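PDB 2IMZ: endonuclease PI-MtuI, which is the splicing domain of the recA intein, which probably excises itself from its host protein and joins the flanking segments by protein splicing. Local coordinates for residues 32-37 with 156-161; 10-15 with 28-33; 76-81 with 90-95; 21-26 with 149-154. The protein carries 1 engineered substitution. All coordinates share one frame; numbering follows the deposited sequence.

Contact 1: residues 32-37 with 156-161; sequences VAAAKD and LHTLVA. With ZN (zinc ion), chain C.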
loop_
_atom_site.group_PDB
_atom_site.type_symbol
_atom_site.label_atom_id
_atom_site.label_comp_id
_atom_site.label_asym_id
_atom_site.label_seq_id
_atom_site.Cartn_x
_atom_site.Cartn_y
_atom_site.Cartn_z
ATOM N N VAL A 32 15.200 -1.827 1.254
ATOM C CA VAL A 32 15.184 -3.240 1.593
ATOM C C VAL A 32 13.701 -3.585 1.524
ATOM O O VAL A 32 12.895 -3.029 2.275
ATOM C CB VAL A 32 15.677 -3.503 3.029
ATOM C CG1 VAL A 32 15.499 -4.985 3.367
ATOM C CG2 VAL A 32 17.133 -3.098 3.167
ATOM N N ALA A 33 13.338 -4.475 0.607
ATOM C CA ALA A 33 11.946 -4.874 0.447
ATOM C C ALA A 33 11.773 -6.353 0.743
ATOM O O ALA A 33 12.624 -7.169 0.391
ATOM C CB ALA A 33 11.476 -4.567 -0.975
ATOM N N ALA A 34 10.667 -6.693 1.396
ATOM C CA ALA A 34 10.374 -8.078 1.737
ATOM C C ALA A 34 9.442 -8.709 0.713
ATOM O O ALA A 34 8.440 -8.111 0.322
ATOM C CB ALA A 34 9.739 -8.150 3.125
ATOM N N ALA A 35 9.778 -9.925 0.288
ATOM C CA ALA A 35 8.970 -10.666 -0.675
ATOM C C ALA A 35 7.955 -11.512 0.091
ATOM O O ALA A 35 8.006 -11.593 1.319
ATOM C CB ALA A 35 9.866 -11.557 -1.534
ATOM N N LYS A 36 7.036 -12.146 -0.632
ATOM C CA LYS A 36 6.002 -12.960 0.000
ATOM C C LYS A 36 6.527 -14.023 0.961
ATOM O O LYS A 36 5.921 -14.275 2.008
ATOM C CB LYS A 36 5.139 -13.636 -1.068
ATOM C CG LYS A 36 4.090 -14.577 -0.492
ATOM C CD LYS A 36 3.291 -15.272 -1.581
ATOM C CE LYS A 36 4.182 -16.113 -2.479
ATOM N NZ LYS A 36 3.386 -16.876 -3.481
ATOM N N ASP A 37 7.645 -14.650 0.606
ATOM C CA ASP A 37 8.222 -15.700 1.443
ATOM C C ASP A 37 9.109 -15.187 2.574
ATOM O O ASP A 37 9.704 -15.978 3.306
ATOM C CB ASP A 37 9.011 -16.696 0.582
ATOM C CG ASP A 37 10.107 -16.033 -0.234
ATOM O OD1 ASP A 37 10.425 -14.853 0.024
ATOM O OD2 ASP A 37 10.658 -16.701 -1.136
ATOM N N LEU A 156 7.592 -5.391 -5.065
ATOM C CA LEU A 156 7.276 -5.939 -3.752
ATOM C C LEU A 156 6.364 -5.138 -2.828
ATOM O O LEU A 156 5.800 -5.697 -1.891
ATOM C CB LEU A 156 8.577 -6.303 -3.037
ATOM C CG LEU A 156 9.413 -7.293 -3.863
ATOM C CD1 LEU A 156 10.707 -7.633 -3.133
ATOM C CD2 LEU A 156 8.599 -8.557 -4.113
ATOM N N HIS A 157 6.224 -3.843 -3.080
ATOM C CA HIS A 157 5.328 -3.012 -2.284
ATOM C C HIS A 157 5.588 -2.960 -0.785
ATOM O O HIS A 157 4.659 -2.772 0.003
ATOM C CB HIS A 157 3.881 -3.452 -2.531
ATOM C CG HIS A 157 3.386 -3.125 -3.904
ATOM N ND1 HIS A 157 2.952 -1.865 -4.254
ATOM C CD2 HIS A 157 3.310 -3.876 -5.030
ATOM C CE1 HIS A 157 2.632 -1.853 -5.538
ATOM N NE2 HIS A 157 2.841 -3.061 -6.031
ATOM N N THR A 158 6.844 -3.129 -0.390
ATOM C CA THR A 158 7.216 -3.058 1.020
ATOM C C THR A 158 8.581 -2.378 1.113
ATOM O O THR A 158 9.283 -2.238 0.113
ATOM C CB THR A 158 7.314 -4.462 1.676
ATOM O OG1 THR A 158 8.347 -5.225 1.039
ATOM C CG2 THR A 158 5.991 -5.209 1.557
ATOM N N LEU A 159 8.945 -1.939 2.310
ATOM C CA LEU A 159 10.240 -1.293 2.511
ATOM C C LEU A 159 10.568 -1.223 3.988
ATOM O O LEU A 159 9.686 -1.315 4.840
ATOM C CB LEU A 159 10.255 0.131 1.944
ATOM C CG LEU A 159 9.476 1.181 2.741
ATOM C CD1 LEU A 159 10.040 2.572 2.475
ATOM C CD2 LEU A 159 8.011 1.097 2.367
ATOM N N VAL A 160 11.850 -1.060 4.284
ATOM C CA VAL A 160 12.290 -0.952 5.658
ATOM C C VAL A 160 12.398 0.527 6.002
ATOM O O VAL A 160 13.054 1.295 5.299
ATOM C CB VAL A 160 13.655 -1.647 5.859
ATOM C CG1 VAL A 160 14.243 -1.270 7.216
ATOM C CG2 VAL A 160 13.475 -3.156 5.769
ATOM N N ALA A 161 11.707 0.915 7.070
ATOM C CA ALA A 161 11.706 2.289 7.564
ATOM C C ALA A 161 12.030 2.171 9.048
ATOM O O ALA A 161 11.376 1.406 9.760
ATOM C CB ALA A 161 10.328 2.920 7.365
HETATM ZN ZN ZN C . 2.594 -0.209 -3.262
HETATM O O HOH W 1 14.774 0.273 3.322
HETATM O O HOH W 2 6.054 -8.272 -0.972
#
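In a buried part of the intein (Hint) domain, next to a zinc site, Thr158 and Leu156 of the loop leading into strand 159-161 pack on the alanines that end strand 30-34. The two strands pass 4.8 Å apart at their closest, their directions 123° from each other. The side chain of Thr158 adds a bond of its own: its OG1, lying between the backbone N and the carbonyl carbon (chi1 63°), takes the N-H of Ala34 at 2.8 Å in a bent bond (139°). Farther along, Val32 O receives a CA-H...O contact from Leu159 CA at 3.2 Å. Val32 and Val160 lie side by side and point the same way, with CB of Val32 3.5 Å from CG2 of Val160. Leu156 opens its two branches over the strand end, CD1 reaching Ala33 CB at 3.8 Å and CD2 facing Ala35; the small alanines let the backbones come this near. Two waters bridge main chains, one between Val32 N and Val160 O, the other donating to both Ala34 O and Leu156 O. His157 turns away and gives ND1 to the zinc at 2.0 Å, beside Glu152 and His167 of the second subunit. A hydroxyl and two waters thus satisfy several backbone groups between the two segments, although the buried Thr158 O finds no partner.

Contact 2: residues 10-15 with 28-33; sequences DPVTGT and PIHVVA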
loop_
_atom_site.group_PDB
_atom_site.type_symbol
_atom_site.label_atom_id
_atom_site.label_comp_id
_atom_site.label_asym_id
_atom_site.label_seq_id
_atom_site.Cartn_x
_atom_site.Cartn_y
_atom_site.Cartn_z
ATOM N N ASP A 10 19.083 2.406 2.286
ATOM C CA ASP A 10 19.279 1.988 0.897
ATOM C C ASP A 10 20.379 0.928 0.989
ATOM O O ASP A 10 21.546 1.257 1.194
ATOM C CB ASP A 10 19.756 3.160 0.032
ATOM C CG ASP A 10 19.984 2.758 -1.418
ATOM O OD1 ASP A 10 20.426 1.615 -1.648
ATOM O OD2 ASP A 10 19.738 3.584 -2.324
ATOM N N PRO A 11 20.013 -0.356 0.848
ATOM C CA PRO A 11 20.964 -1.470 0.929
ATOM C C PRO A 11 22.032 -1.520 -0.152
ATOM O O PRO A 11 23.054 -2.193 0.012
ATOM C CB PRO A 11 20.054 -2.691 0.896
ATOM C CG PRO A 11 18.960 -2.243 -0.017
ATOM C CD PRO A 11 18.666 -0.853 0.506
ATOM N N VAL A 12 21.801 -0.812 -1.249
ATOM C CA VAL A 12 22.756 -0.797 -2.350
ATOM C C VAL A 12 23.932 0.137 -2.075
ATOM O O VAL A 12 25.093 -0.239 -2.258
ATOM C CB VAL A 12 22.074 -0.370 -3.658
ATOM C CG1 VAL A 12 23.102 -0.311 -4.791
ATOM C CG2 VAL A 12 20.965 -1.345 -3.999
ATOM N N THR A 13 23.627 1.351 -1.634
ATOM C CA THR A 13 24.645 2.349 -1.337
ATOM C C THR A 13 25.078 2.318 0.122
ATOM O O THR A 13 26.181 2.755 0.459
ATOM C CB THR A 13 24.137 3.764 -1.641
ATOM O OG1 THR A 13 22.998 4.045 -0.816
ATOM C CG2 THR A 13 23.737 3.886 -3.102
ATOM N N GLY A 14 24.202 1.811 0.983
ATOM C CA GLY A 14 24.498 1.754 2.403
ATOM C C GLY A 14 24.101 3.047 3.095
ATOM O O GLY A 14 24.283 3.201 4.302
ATOM N N THR A 15 23.552 3.976 2.317
ATOM C CA THR A 15 23.126 5.281 2.817
ATOM C C THR A 15 21.743 5.254 3.461
ATOM O O THR A 15 20.860 4.517 3.023
ATOM C CB THR A 15 23.086 6.320 1.666
ATOM O OG1 THR A 15 24.402 6.482 1.123
ATOM C CG2 THR A 15 22.573 7.666 2.163
ATOM N N PRO A 28 15.346 8.204 -6.676
ATOM C CA PRO A 28 15.114 6.795 -6.999
ATOM C C PRO A 28 16.059 5.891 -6.208
ATOM O O PRO A 28 16.810 5.102 -6.783
ATOM C CB PRO A 28 15.394 6.745 -8.492
ATOM C CG PRO A 28 16.543 7.691 -8.616
ATOM C CD PRO A 28 16.096 8.866 -7.761
ATOM N N ILE A 29 16.030 6.026 -4.886
ATOM C CA ILE A 29 16.881 5.212 -4.029
ATOM C C ILE A 29 16.372 3.779 -4.034
ATOM O O ILE A 29 15.275 3.502 -4.521
ATOM C CB ILE A 29 16.846 5.698 -2.558
ATOM C CG1 ILE A 29 15.444 5.495 -1.972
ATOM C CG2 ILE A 29 17.265 7.159 -2.473
ATOM C CD1 ILE A 29 15.381 5.658 -0.458
ATOM N N HIS A 30 17.191 2.866 -3.524
ATOM C CA HIS A 30 16.784 1.475 -3.391
ATOM C C HIS A 30 16.441 1.308 -1.919
ATOM O O HIS A 30 16.927 2.064 -1.074
ATOM C CB HIS A 30 17.914 0.509 -3.751
ATOM C CG HIS A 30 18.068 0.287 -5.221
ATOM N ND1 HIS A 30 18.790 1.136 -6.031
ATOM C CD2 HIS A 30 17.563 -0.671 -6.033
ATOM C CE1 HIS A 30 18.720 0.712 -7.281
ATOM N NE2 HIS A 30 17.981 -0.382 -7.309
ATOM N N VAL A 31 15.594 0.333 -1.619
ATOM C CA VAL A 31 15.208 0.065 -0.239
ATOM C C VAL A 31 15.295 -1.428 -0.008
ATOM O O VAL A 31 15.468 -2.204 -0.950
ATOM C CB VAL A 31 13.744 0.484 0.049
ATOM C CG1 VAL A 31 13.548 1.952 -0.248
ATOM C CG2 VAL A 31 12.781 -0.375 -0.772
ATOM N N VAL A 32 15.200 -1.827 1.254
ATOM C CA VAL A 32 15.184 -3.240 1.593
ATOM C C VAL A 32 13.701 -3.585 1.524
ATOM O O VAL A 32 12.895 -3.029 2.275
ATOM C CB VAL A 32 15.677 -3.503 3.029
ATOM C CG1 VAL A 32 15.499 -4.985 3.367
ATOM C CG2 VAL A 32 17.133 -3.098 3.167
ATOM N N ALA A 33 13.338 -4.475 0.607
ATOM C CA ALA A 33 11.946 -4.874 0.447
ATOM C C ALA A 33 11.773 -6.353 0.743
ATOM O O ALA A 33 12.624 -7.169 0.391
ATOM C CB ALA A 33 11.476 -4.567 -0.975
HETATM O O HOH W 3 20.630 2.945 -4.980
#
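Asp10 comes alongside strand 30-34, its CA 4.6 Å from that of Val31, just where the chain folds back on itself: Gly14 N bonds to Asp10 O at 2.7 Å and Asp10 N to Thr15 O. Gly14 suits the turn because its positive phi (87°) would press a side chain against the preceding carbonyl. Asp10 serves both segments. CG lies anti to its backbone N (chi1 179°), and the two carboxylate oxygens divide the work. Asp10 OD1 accepts from Val12 N at 2.8 Å, nearly along the C-O axis. Thr13 N reaches the same Asp10 OD1 at 3.2 Å from above the carboxylate plane. OD2 receives His30 N across the contact at 2.9 Å in a nearly straight bond (169°), again from well above that plane. A water linked to OD2 also meets His30 ND1 at the ring edge, tying the imidazole to the same carboxylate. Over one face of this ring stands Val12 CG2, 4.0 Å from the centroid in a CH-pi contact. Pro11, which has no backbone N-H to satisfy, lays its apolar ring on the strand backbone with CD near the carbonyl carbon of Val31, while its CB touches Val32 CG2 at 3.7 Å. The whole is a turn between strands 7-9 and 16-18, combining an Asx turn at Asp10, an ST turn at Thr13 and a G1 beta bulge, leaned against the edge of strand 30-34.

Contact 3: residues 76-81 with 90-95; sequences LTEYGW and GDRVAQ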
loop_
_atom_site.group_PDB
_atom_site.type_symbol
_atom_site.label_atom_id
_atom_site.label_comp_id
_atom_site.label_asym_id
_atom_site.label_seq_id
_atom_site.Cartn_x
_atom_site.Cartn_y
_atom_site.Cartn_z
ATOM N N LEU A 76 4.633 -4.954 9.183
ATOM C CA LEU A 76 4.743 -6.400 9.051
ATOM C C LEU A 76 5.061 -7.070 10.380
ATOM O O LEU A 76 5.975 -6.657 11.092
ATOM C CB LEU A 76 5.816 -6.770 8.026
ATOM C CG LEU A 76 5.942 -8.274 7.735
ATOM C CD1 LEU A 76 4.631 -8.801 7.148
ATOM C CD2 LEU A 76 7.086 -8.514 6.771
ATOM N N THR A 77 4.285 -8.099 10.706
ATOM C CA THR A 77 4.472 -8.865 11.936
ATOM C C THR A 77 4.434 -10.341 11.555
ATOM O O THR A 77 4.108 -10.686 10.419
ATOM C CB THR A 77 3.349 -8.595 12.960
ATOM O OG1 THR A 77 2.130 -9.202 12.511
ATOM C CG2 THR A 77 3.130 -7.096 13.135
ATOM N N GLU A 78 4.763 -11.213 12.501
ATOM C CA GLU A 78 4.758 -12.645 12.234
ATOM C C GLU A 78 3.342 -13.152 11.981
ATOM O O GLU A 78 3.143 -14.299 11.580
ATOM C CB GLU A 78 5.392 -13.393 13.409
ATOM C CG GLU A 78 4.814 -13.011 14.755
ATOM C CD GLU A 78 5.809 -13.183 15.884
ATOM O OE1 GLU A 78 5.498 -12.755 17.015
ATOM O OE2 GLU A 78 6.900 -13.744 15.643
ATOM N N TYR A 79 2.360 -12.284 12.202
ATOM C CA TYR A 79 0.963 -12.642 11.998
ATOM C C TYR A 79 0.374 -11.921 10.791
ATOM O O TYR A 79 -0.839 -11.941 10.571
ATOM C CB TYR A 79 0.162 -12.310 13.257
ATOM C CG TYR A 79 0.724 -12.978 14.491
ATOM C CD1 TYR A 79 0.817 -14.369 14.569
ATOM C CD2 TYR A 79 1.196 -12.225 15.567
ATOM C CE1 TYR A 79 1.368 -14.996 15.683
ATOM C CE2 TYR A 79 1.750 -12.844 16.689
ATOM C CZ TYR A 79 1.832 -14.230 16.738
ATOM O OH TYR A 79 2.385 -14.854 17.834
ATOM N N GLY A 80 1.245 -11.294 10.009
ATOM C CA GLY A 80 0.801 -10.572 8.830
ATOM C C GLY A 80 0.794 -9.076 9.062
ATOM O O GLY A 80 1.430 -8.582 9.996
ATOM N N TRP A 81 0.064 -8.350 8.219
ATOM C CA TRP A 81 -0.019 -6.900 8.335
ATOM C C TRP A 81 -0.932 -6.445 9.464
ATOM O O TRP A 81 -2.036 -6.964 9.643
ATOM C CB TRP A 81 -0.496 -6.295 7.010
ATOM C CG TRP A 81 0.431 -6.586 5.881
ATOM C CD1 TRP A 81 0.274 -7.530 4.910
ATOM C CD2 TRP A 81 1.703 -5.974 5.645
ATOM N NE1 TRP A 81 1.372 -7.548 4.082
ATOM C CE2 TRP A 81 2.264 -6.601 4.512
ATOM C CE3 TRP A 81 2.424 -4.957 6.285
ATOM C CZ2 TRP A 81 3.519 -6.245 4.001
ATOM C CZ3 TRP A 81 3.672 -4.602 5.779
ATOM C CH2 TRP A 81 4.205 -5.247 4.645
ATOM N N GLY A 90 5.814 -4.866 23.594
ATOM C CA GLY A 90 6.002 -6.304 23.639
ATOM C C GLY A 90 5.693 -7.023 22.339
ATOM O O GLY A 90 6.177 -8.134 22.114
ATOM N N ASP A 91 4.878 -6.414 21.483
ATOM C CA ASP A 91 4.553 -7.033 20.205
ATOM C C ASP A 91 5.809 -7.053 19.352
ATOM O O ASP A 91 6.637 -6.147 19.444
ATOM C CB ASP A 91 3.461 -6.248 19.474
ATOM C CG ASP A 91 2.096 -6.418 20.104
ATOM O OD1 ASP A 91 1.886 -7.432 20.805
ATOM O OD2 ASP A 91 1.230 -5.547 19.881
ATOM N N ARG A 92 5.951 -8.081 18.523
ATOM C CA ARG A 92 7.118 -8.186 17.664
ATOM C C ARG A 92 6.818 -7.686 16.255
ATOM O O ARG A 92 5.705 -7.852 15.740
ATOM C CB ARG A 92 7.616 -9.637 17.612
ATOM C CG ARG A 92 8.135 -10.149 18.955
ATOM C CD ARG A 92 8.738 -11.546 18.853
ATOM N NE ARG A 92 7.743 -12.584 18.598
ATOM C CZ ARG A 92 6.815 -12.972 19.470
ATOM N NH1 ARG A 92 6.743 -12.408 20.668
ATOM N NH2 ARG A 92 5.963 -13.935 19.148
ATOM N N VAL A 93 7.809 -7.043 15.651
ATOM C CA VAL A 93 7.675 -6.531 14.293
ATOM C C VAL A 93 8.869 -7.016 13.491
ATOM O O VAL A 93 9.916 -7.327 14.055
ATOM C CB VAL A 93 7.620 -4.976 14.253
ATOM C CG1 VAL A 93 6.383 -4.482 14.998
ATOM C CG2 VAL A 93 8.884 -4.378 14.853
ATOM N N ALA A 94 8.705 -7.099 12.175
ATOM C CA ALA A 94 9.783 -7.557 11.303
ATOM C C ALA A 94 10.909 -6.529 11.235
ATOM O O ALA A 94 10.678 -5.368 10.893
ATOM C CB ALA A 94 9.237 -7.827 9.903
ATOM N N GLN A 95 12.121 -6.968 11.565
ATOM C CA GLN A 95 13.307 -6.109 11.548
ATOM C C GLN A 95 14.461 -6.869 10.903
ATOM O O GLN A 95 15.113 -7.693 11.548
ATOM C CB GLN A 95 13.699 -5.701 12.972
ATOM C CG GLN A 95 15.009 -4.910 13.045
ATOM C CD GLN A 95 15.468 -4.653 14.469
ATOM O OE1 GLN A 95 15.138 -3.628 15.070
ATOM N NE2 GLN A 95 16.229 -5.594 15.021
HETATM O O HOH W 4 3.849 -10.161 18.675
#
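Leu76 and Ala94 join a tight hairpin, strands 74-77 and 80-83 linked by a type I turn, to strand 92-94. The backbone bond across the contact runs from Ala94 N to Leu76 O, 3.0 Å long and nearly straight at 170°. Apolar packing follows it: CD2 of Leu76 rests on CB of Ala94 at 3.9 Å, a place for a small residue because Tyr134, Leu132 and Val165 also press on the alanine. The charged interaction lies nearer the surface, where Glu78 and Arg92 form a salt bridge with carboxylate and guanidinium planes 64° apart. Its NE to OE2 bond is weak at 3.3 Å, and the position of OE1, modelled too near the guanidinium, is doubtful. The glutamate, extended beyond CG, crosses the arginine, bent at chi3 (-70°), obliquely, and a water accepts from Arg92 N. CG of Glu78 also lies over the centre of the Tyr79 ring. Within the turn, Gly80 adopts a positive phi that favours glycine. Thr77 fits through its hydroxyl, as in an ST turn: OG1 accepts Tyr79 N at 3.1 Å and donates to Gly80 O at 2.7 Å, the same oxygen that receives Thr77 N.

Contact 4: residues 21-26 with 149-154; sequences DVVDGR and FDLEVE. With ZN (zinc ion), chain C.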
loop_
_atom_site.group_PDB
_atom_site.type_symbol
_atom_site.label_atom_id
_atom_site.label_comp_id
_atom_site.label_asym_id
_atom_site.label_seq_id
_atom_site.Cartn_x
_atom_site.Cartn_y
_atom_site.Cartn_z
ATOM N N ASP A 21 13.326 14.014 2.345
ATOM C CA ASP A 21 14.328 14.372 1.348
ATOM C C ASP A 21 14.152 13.506 0.113
ATOM O O ASP A 21 14.348 13.960 -1.019
ATOM C CB ASP A 21 15.744 14.191 1.901
ATOM C CG ASP A 21 16.025 15.084 3.090
ATOM O OD1 ASP A 21 15.400 16.160 3.193
ATOM O OD2 ASP A 21 16.885 14.718 3.919
ATOM N N VAL A 22 13.783 12.247 0.332
ATOM C CA VAL A 22 13.566 11.328 -0.771
ATOM C C VAL A 22 12.380 11.801 -1.605
ATOM O O VAL A 22 12.431 11.783 -2.834
ATOM C CB VAL A 22 13.289 9.898 -0.253
ATOM C CG1 VAL A 22 13.009 8.960 -1.410
ATOM C CG2 VAL A 22 14.489 9.401 0.536
ATOM N N VAL A 23 11.316 12.232 -0.934
ATOM C CA VAL A 23 10.124 12.707 -1.636
ATOM C C VAL A 23 10.332 14.077 -2.287
ATOM O O VAL A 23 9.954 14.276 -3.447
ATOM C CB VAL A 23 8.905 12.773 -0.681
ATOM C CG1 VAL A 23 7.738 13.479 -1.365
ATOM C CG2 VAL A 23 8.489 11.359 -0.281
ATOM N N ASP A 24 10.930 15.016 -1.557
ATOM C CA ASP A 24 11.161 16.357 -2.102
ATOM C C ASP A 24 12.053 16.323 -3.339
ATOM O O ASP A 24 11.891 17.134 -4.255
ATOM C CB ASP A 24 11.793 17.281 -1.056
ATOM C CG ASP A 24 10.892 17.521 0.142
ATOM O OD1 ASP A 24 9.652 17.520 -0.021
ATOM O OD2 ASP A 24 11.427 17.729 1.252
ATOM N N GLY A 25 12.995 15.383 -3.372
ATOM C CA GLY A 25 13.880 15.284 -4.518
ATOM C C GLY A 25 13.536 14.155 -5.472
ATOM O O GLY A 25 14.248 13.931 -6.447
ATOM N N ARG A 26 12.447 13.441 -5.194
ATOM C CA ARG A 26 12.030 12.318 -6.024
ATOM C C ARG A 26 13.242 11.444 -6.327
ATOM O O ARG A 26 13.507 11.091 -7.476
ATOM C CB ARG A 26 11.381 12.825 -7.318
ATOM C CG ARG A 26 10.174 13.712 -7.055
ATOM C CD ARG A 26 9.376 14.014 -8.311
ATOM N NE ARG A 26 8.200 14.817 -7.986
ATOM C CZ ARG A 26 7.240 15.129 -8.852
ATOM N NH1 ARG A 26 7.307 14.704 -10.107
ATOM N NH2 ARG A 26 6.206 15.863 -8.460
ATOM N N PHE A 149 4.674 11.288 4.678
ATOM C CA PHE A 149 5.032 10.921 3.319
ATOM C C PHE A 149 4.830 9.440 3.051
ATOM O O PHE A 149 4.596 8.653 3.970
ATOM C CB PHE A 149 6.501 11.269 3.059
ATOM C CG PHE A 149 6.864 12.672 3.443
ATOM C CD1 PHE A 149 7.116 13.002 4.770
ATOM C CD2 PHE A 149 6.904 13.676 2.483
ATOM C CE1 PHE A 149 7.398 14.313 5.141
ATOM C CE2 PHE A 149 7.184 14.989 2.841
ATOM C CZ PHE A 149 7.431 15.311 4.174
ATOM N N ASP A 150 4.954 9.066 1.784
ATOM C CA ASP A 150 4.791 7.681 1.372
ATOM C C ASP A 150 5.669 7.433 0.144
ATOM O O ASP A 150 6.010 8.368 -0.579
ATOM C CB ASP A 150 3.317 7.420 1.043
ATOM C CG ASP A 150 2.939 5.961 1.157
ATOM O OD1 ASP A 150 3.289 5.331 2.179
ATOM O OD2 ASP A 150 2.272 5.448 0.230
ATOM N N LEU A 151 6.040 6.176 -0.074
ATOM C CA LEU A 151 6.877 5.806 -1.214
ATOM C C LEU A 151 6.355 4.535 -1.866
ATOM O O LEU A 151 5.804 3.671 -1.186
ATOM C CB LEU A 151 8.317 5.548 -0.757
ATOM C CG LEU A 151 9.096 6.676 -0.078
ATOM C CD1 LEU A 151 10.399 6.125 0.507
ATOM C CD2 LEU A 151 9.383 7.781 -1.093
ATOM N N GLU A 152 6.513 4.428 -3.183
ATOM C CA GLU A 152 6.117 3.216 -3.886
ATOM C C GLU A 152 7.400 2.506 -4.271
ATOM O O GLU A 152 8.296 3.105 -4.871
ATOM C CB GLU A 152 5.305 3.509 -5.150
ATOM C CG GLU A 152 3.813 3.648 -4.916
ATOM C CD GLU A 152 3.207 2.452 -4.189
ATOM O OE1 GLU A 152 3.306 1.300 -4.682
ATOM O OE2 GLU A 152 2.625 2.669 -3.114
ATOM N N VAL A 153 7.473 1.232 -3.905
ATOM C CA VAL A 153 8.628 0.386 -4.172
ATOM C C VAL A 153 8.251 -0.623 -5.245
ATOM O O VAL A 153 7.298 -1.386 -5.093
ATOM C CB VAL A 153 9.064 -0.364 -2.891
ATOM C CG1 VAL A 153 10.237 -1.290 -3.188
ATOM C CG2 VAL A 153 9.449 0.643 -1.814
ATOM N N GLU A 154 9.009 -0.622 -6.333
ATOM C CA GLU A 154 8.743 -1.529 -7.436
ATOM C C GLU A 154 8.560 -2.990 -7.030
ATOM O O GLU A 154 9.297 -3.519 -6.193
ATOM C CB GLU A 154 9.866 -1.431 -8.466
ATOM C CG GLU A 154 9.774 -2.463 -9.572
ATOM C CD GLU A 154 11.003 -2.465 -10.451
ATOM O OE1 GLU A 154 11.189 -1.495 -11.208
ATOM O OE2 GLU A 154 11.788 -3.434 -10.372
HETATM ZN ZN ZN C . 2.594 -0.209 -3.262
#
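Leu151 CD2 meets two valines of helix 19-24 at once, touching Val22 CG1 and Val23 CG2 at 3.8 Å each. Val22 crosses the leucine at about a right angle, Val23 more obliquely. Val23 spans two strand residues: its CB lies 3.9 Å from CD2 of the Phe149 ring, and its CG2, anti to the carbonyl carbon (chi1 of CG1 171°), also approaches Phe149 CB. Branched valines suit this helix face, offering two methyls to broad partners without long, flexible chains. Behind them, a Schellman motif ends the helix: Arg26 takes up positive phi (46°) and its N bonds to Val23 O, just past the last helical bond, Gly25 N to Asp21 O. On the strand, Phe149 and Leu151 point to the helix, while Glu152 gives OE1 to the zinc at 2.2 Å. Asp150, turned away from the helix, and Glu152 OE2 both form salt bridges with Lys74 of the second subunit, and Val153 N bonds to the aminosuccinimide at position 168. The short helix thus packs against the end of the long strand 134-153, which pairs with strand 40-52, while Ile19 adds to the cover of Phe149 and Leu151 and Ile29 flanks Val22.

Overall arrangement
From the N terminus, contact 2 closes the first, short loop, bringing the turn at 10-15 to strand 30-34. Inside that loop lies helix 19-24, where contact 4 opens; its partner comes only at 149-154, so contacts 2 and 4 cross. Contact 1 starts on strand 30-34, sharing Val32 and Ala33 with contact 2, and ends at 156-161, crossing contact 4 in turn. Contact 3 is a local closure nested within both long loops, on the opposite side of the chain's centre from contacts 2 and 4. It touches contact 1 through Trp81 and Thr158. Contacts 1 and 4 meet at the zinc through His157 and Glu152, and Val153 packs against Val31, joining contact 4 to contact 2.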